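Local coordinates for Methylcobalamin\: coenzyme M methyltransferase (Methanosarcina mazei, PDB 4AY7), which catalyses the transfer of a methyl group from a methylated corrinoid to coenzyme M, with zinc as cofactor, in methanogenesis, at residues A[183-188]-A[229-234]; A[191-196]-A[236-241]. All blocks are in the same frame, centred on the assembly; numbering follows the deposited sequence.

How the interactions relate
Interactions 1 and 2 lie about 11 Å apart, centre to centre, along the seam between helices 178-202 and 221-238. The segments alternate in the chain, 183-188 and 191-196 coming first and 229-234 and 236-241 later. Because 183-188 meets 229-234 and, two turns on, 191-196 meets 236-241, the two helices run in the same sense, as expected of successive outer helices of a TIM barrel. The seam is continuous: Lys234 O packs 3.9 Å from Ile193 CD1. Interaction 1 is built on a salt bridge with a leucine beside it, whereas interaction 2 is apolar packing between the segments. Both lie away from the annotated sites, although strand 242-246, which follows, ends at the zinc ligand His246.

Interaction 1. Residues A[183-188]-A[229-234]; sequences QALDIA and KSRLQK
Arg231 grips Asp186 side-on, with two nitrogens directed at a single carboxylate oxygen. NE of Arg231 lies 3.1 Å from OD1 of Asp186 and makes the straighter bond, with 158° at the hydrogen. NH2 of Arg231 reaches the same OD1 of Asp186 at 3.2 Å, completing the salt bridge. OD1 sits almost exactly in the guanidinium plane, but both donors meet it on its syn side from one face of the carboxylate, because the two planes are turned 32° apart. OD2 of Asp186 stays 3.8 Å from NH2 of Arg231, so the grip is not the two-oxygen fork.

Leu185 supplies the apolar half of the contact: its CB packs 3.7 Å from NE of Arg231, and its CD1 lies over one face of the guanidinium. A bend in the arginine chain at CB-CG (chi2 82°) carries the head alongside helix 178-202. Further outward, Glu182 forms a second salt bridge to NH2, while NH1 bonds to the carbonyl oxygen of Phe227, one turn back on its own helix. These partners probably fix the head's rotation. With an alanine in place of Arg231, Asp186 and Glu182 would probably lose their shared cationic mate and a gap would open beside Leu185.

Backbones come close here, with the CA atoms of Leu185 and Arg231 7.1 Å apart. The contact thus joins two outer helices of the TIM barrel, which flank strand 206-210 in the chain. Leu185 also touches Phe227 and Leu228 of helix 221-238, and Ala161 of helix 157-165.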
# COMPACT_ATOMS: atom_id res chain seq x y z
N GLN A 183 -5.96 -11.38 -20.46
CA GLN A 183 -6.36 -12.54 -19.66
C GLN A 183 -5.69 -12.54 -18.31
O GLN A 183 -6.33 -12.79 -17.30
CB GLN A 183 -6.04 -13.83 -20.39
CG GLN A 183 -6.73 -14.98 -19.75
CD GLN A 183 -6.44 -16.27 -20.47
OE1 GLN A 183 -5.90 -16.30 -21.61
NE2 GLN A 183 -6.84 -17.36 -19.82
N ALA A 184 -4.39 -12.23 -18.28
CA ALA A 184 -3.67 -12.17 -16.99
C ALA A 184 -4.17 -11.10 -16.04
O ALA A 184 -4.34 -11.32 -14.81
CB ALA A 184 -2.17 -12.00 -17.25
N LEU A 185 -4.37 -9.90 -16.59
CA LEU A 185 -4.95 -8.80 -15.85
C LEU A 185 -6.30 -9.17 -15.29
O LEU A 185 -6.54 -8.95 -14.13
CB LEU A 185 -5.07 -7.58 -16.75
CG LEU A 185 -3.70 -6.95 -17.07
CD1 LEU A 185 -3.82 -5.92 -18.20
CD2 LEU A 185 -3.17 -6.26 -15.82
N ASP A 186 -7.13 -9.88 -16.06
CA ASP A 186 -8.42 -10.28 -15.55
C ASP A 186 -8.36 -11.28 -14.42
O ASP A 186 -9.09 -11.14 -13.44
CB ASP A 186 -9.34 -10.79 -16.70
CG ASP A 186 -9.80 -9.61 -17.65
OD1 ASP A 186 -9.62 -8.41 -17.28
OD2 ASP A 186 -10.28 -9.90 -18.76
N ILE A 187 -7.51 -12.30 -14.54
CA ILE A 187 -7.34 -13.26 -13.45
C ILE A 187 -6.75 -12.55 -12.22
O ILE A 187 -7.25 -12.75 -11.09
CB ILE A 187 -6.39 -14.40 -13.83
CG1 ILE A 187 -6.98 -15.22 -15.00
CG2 ILE A 187 -6.11 -15.29 -12.64
CD1 ILE A 187 -5.96 -15.97 -15.83
N ALA A 188 -5.69 -11.73 -12.43
CA ALA A 188 -5.08 -10.95 -11.33
C ALA A 188 -6.12 -10.07 -10.64
O ALA A 188 -6.11 -10.04 -9.42
CB ALA A 188 -3.90 -10.07 -11.83
N LYS A 229 -6.07 0.96 -16.38
CA LYS A 229 -7.08 1.78 -15.71
C LYS A 229 -8.37 0.99 -15.45
O LYS A 229 -8.90 1.04 -14.34
CB LYS A 229 -7.37 3.01 -16.57
CG LYS A 229 -8.24 4.04 -15.92
CD LYS A 229 -8.20 5.31 -16.77
CE LYS A 229 -9.40 6.17 -16.54
NZ LYS A 229 -9.17 7.62 -16.94
N SER A 230 -8.84 0.26 -16.46
CA SER A 230 -10.10 -0.48 -16.30
C SER A 230 -10.07 -1.54 -15.23
O SER A 230 -11.10 -1.71 -14.52
CB SER A 230 -10.64 -1.07 -17.64
OG SER A 230 -9.71 -2.04 -18.11
N ARG A 231 -8.91 -2.20 -15.04
CA ARG A 231 -8.84 -3.15 -13.99
C ARG A 231 -8.78 -2.50 -12.64
O ARG A 231 -9.40 -2.98 -11.69
CB ARG A 231 -7.66 -4.16 -14.20
CG ARG A 231 -7.92 -5.22 -15.27
CD ARG A 231 -7.66 -4.75 -16.72
NE ARG A 231 -8.14 -5.74 -17.68
CZ ARG A 231 -8.13 -5.61 -19.00
NH1 ARG A 231 -7.70 -4.52 -19.59
NH2 ARG A 231 -8.69 -6.58 -19.73
N LEU A 232 -7.99 -1.45 -12.52
CA LEU A 232 -7.95 -0.67 -11.23
C LEU A 232 -9.33 -0.12 -10.85
O LEU A 232 -9.75 -0.28 -9.69
CB LEU A 232 -6.93 0.44 -11.34
CG LEU A 232 -5.49 -0.06 -11.43
CD1 LEU A 232 -4.50 1.04 -11.90
CD2 LEU A 232 -5.02 -0.64 -10.08
N GLN A 233 -10.08 0.43 -11.84
CA GLN A 233 -11.50 0.79 -11.67
C GLN A 233 -12.36 -0.37 -11.18
O GLN A 233 -13.17 -0.18 -10.25
CB GLN A 233 -12.09 1.31 -12.96
CG GLN A 233 -11.59 2.70 -13.25
CD GLN A 233 -11.95 3.23 -14.64
OE1 GLN A 233 -12.05 2.48 -15.60
NE2 GLN A 233 -12.09 4.53 -14.75
N LYS A 234 -12.14 -1.56 -11.73
CA LYS A 234 -12.94 -2.72 -11.32
C LYS A 234 -12.61 -3.11 -9.90
O LYS A 234 -13.50 -3.48 -9.11
CB LYS A 234 -12.73 -3.88 -12.24
CG LYS A 234 -13.62 -5.07 -11.95
CD LYS A 234 -13.23 -6.19 -12.90
CE LYS A 234 -14.18 -7.38 -12.81
NZ LYS A 234 -15.59 -6.88 -12.86

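Interaction 2. Residues A[191-196]-A[236-241]; sequences ASIIYA and ASSVNS
Ile193 and Ala196 meet Ser238 and Val239 mainly through aliphatic atoms, and no flat side-chain group takes part between the two segments. The ring of Phe235, just before 236-241, touches Ser192, Ile193 and Ala196. The site is the helix-to-strand turn of a beta-alpha-beta crossover in the TIM barrel: helix 221-238 ends, Val239 is the first residue to leave helical backbone angles (psi 129°), and the chain continues into strand 242-246.

Ile193 applies both branches to the CB of Ser238, CG2 approaching CB to 3.9 Å and CD1 to 3.6 Å. The hydroxyl of Ser238 bonds to the carbonyl oxygen of Lys234 on its own helix, yet OG still lies 3.7 Å from Ile193 CD1, so both CB and OG border that methyl. Val239 CG2 faces Ile193 as well as Ala196, lying 4.4 Å from Ile193 CG1. Both methyls of Val239 come against the CB of Ala196, with CG1 at 4.0 Å from it.

Polar atoms of the turn are met by the same helix: Asn197 ND2 donates to the carbonyl oxygen of Ser238 and Asn197 OD1 accepts from the NH of Asn240. From the barrel side, Ile207 of strand 206-210 touches Ala196, Val239 and Ser241. Val239 CG2, placed beside the backbone N and anti to the carbonyl carbon, is the methyl nearer Ala196, at 3.7 Å from Ala196 CB.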
# COMPACT_ATOMS: atom_id res chain seq x y z
N ALA A 191 -8.58 -12.22 -8.47
CA ALA A 191 -7.90 -12.72 -7.26
C ALA A 191 -7.74 -11.56 -6.28
O ALA A 191 -7.90 -11.71 -5.07
CB ALA A 191 -6.50 -13.35 -7.59
N SER A 192 -7.37 -10.40 -6.80
CA SER A 192 -7.13 -9.20 -5.94
C SER A 192 -8.38 -8.81 -5.16
O SER A 192 -8.32 -8.53 -3.97
CB SER A 192 -6.61 -8.03 -6.82
OG SER A 192 -5.24 -8.30 -7.17
N ILE A 193 -9.52 -8.85 -5.83
CA ILE A 193 -10.76 -8.41 -5.20
C ILE A 193 -11.13 -9.41 -4.11
O ILE A 193 -11.54 -9.03 -2.97
CB ILE A 193 -11.87 -8.34 -6.27
CG1 ILE A 193 -11.58 -7.17 -7.16
CG2 ILE A 193 -13.23 -8.34 -5.63
CD1 ILE A 193 -12.40 -7.19 -8.42
N ILE A 194 -10.98 -10.69 -4.43
CA ILE A 194 -11.28 -11.76 -3.45
C ILE A 194 -10.47 -11.57 -2.16
O ILE A 194 -10.99 -11.68 -1.05
CB ILE A 194 -11.06 -13.16 -4.02
CG1 ILE A 194 -12.12 -13.49 -5.12
CG2 ILE A 194 -11.08 -14.22 -2.88
CD1 ILE A 194 -11.79 -14.63 -6.07
N TYR A 195 -9.17 -11.38 -2.31
CA TYR A 195 -8.27 -11.23 -1.13
C TYR A 195 -8.57 -9.94 -0.38
O TYR A 195 -8.70 -9.93 0.85
CB TYR A 195 -6.83 -11.21 -1.61
CG TYR A 195 -5.77 -10.99 -0.53
CD1 TYR A 195 -5.89 -11.54 0.74
CD2 TYR A 195 -4.64 -10.25 -0.81
CE1 TYR A 195 -4.92 -11.35 1.72
CE2 TYR A 195 -3.60 -10.09 0.14
CZ TYR A 195 -3.77 -10.63 1.42
OH TYR A 195 -2.82 -10.45 2.38
N ALA A 196 -8.72 -8.85 -1.12
CA ALA A 196 -9.06 -7.55 -0.50
C ALA A 196 -10.34 -7.64 0.37
O ALA A 196 -10.34 -7.25 1.51
CB ALA A 196 -9.21 -6.47 -1.59
N ALA A 236 -11.49 -1.09 -7.43
CA ALA A 236 -11.98 -0.07 -6.48
C ALA A 236 -13.46 -0.20 -6.37
O ALA A 236 -14.02 -0.15 -5.27
CB ALA A 236 -11.65 1.32 -6.94
N SER A 237 -14.11 -0.51 -7.49
CA SER A 237 -15.57 -0.63 -7.40
C SER A 237 -16.09 -1.89 -6.72
O SER A 237 -17.23 -1.94 -6.29
CB SER A 237 -16.20 -0.38 -8.77
OG SER A 237 -15.99 -1.51 -9.59
N SER A 238 -15.28 -2.95 -6.72
CA SER A 238 -15.73 -4.24 -6.21
C SER A 238 -15.34 -4.54 -4.76
O SER A 238 -15.80 -5.53 -4.16
CB SER A 238 -15.13 -5.30 -7.10
OG SER A 238 -15.43 -5.07 -8.50
N VAL A 239 -14.40 -3.76 -4.25
CA VAL A 239 -13.88 -3.91 -2.89
C VAL A 239 -14.74 -3.12 -1.91
O VAL A 239 -14.99 -1.91 -2.11
CB VAL A 239 -12.43 -3.47 -2.84
CG1 VAL A 239 -11.89 -3.44 -1.40
CG2 VAL A 239 -11.59 -4.46 -3.64
N ASN A 240 -15.16 -3.80 -0.86
CA ASN A 240 -16.17 -3.31 0.08
C ASN A 240 -15.59 -2.46 1.21
O ASN A 240 -15.93 -2.63 2.36
CB ASN A 240 -16.98 -4.52 0.59
CG ASN A 240 -17.75 -5.16 -0.57
OD1 ASN A 240 -18.36 -4.45 -1.33
ND2 ASN A 240 -17.65 -6.42 -0.75
N SER A 241 -14.69 -1.55 0.86
CA SER A 241 -14.17 -0.56 1.84
C SER A 241 -13.62 0.64 1.07
O SER A 241 -13.45 0.59 -0.17
CB SER A 241 -13.02 -1.15 2.70
OG SER A 241 -11.87 -1.40 1.88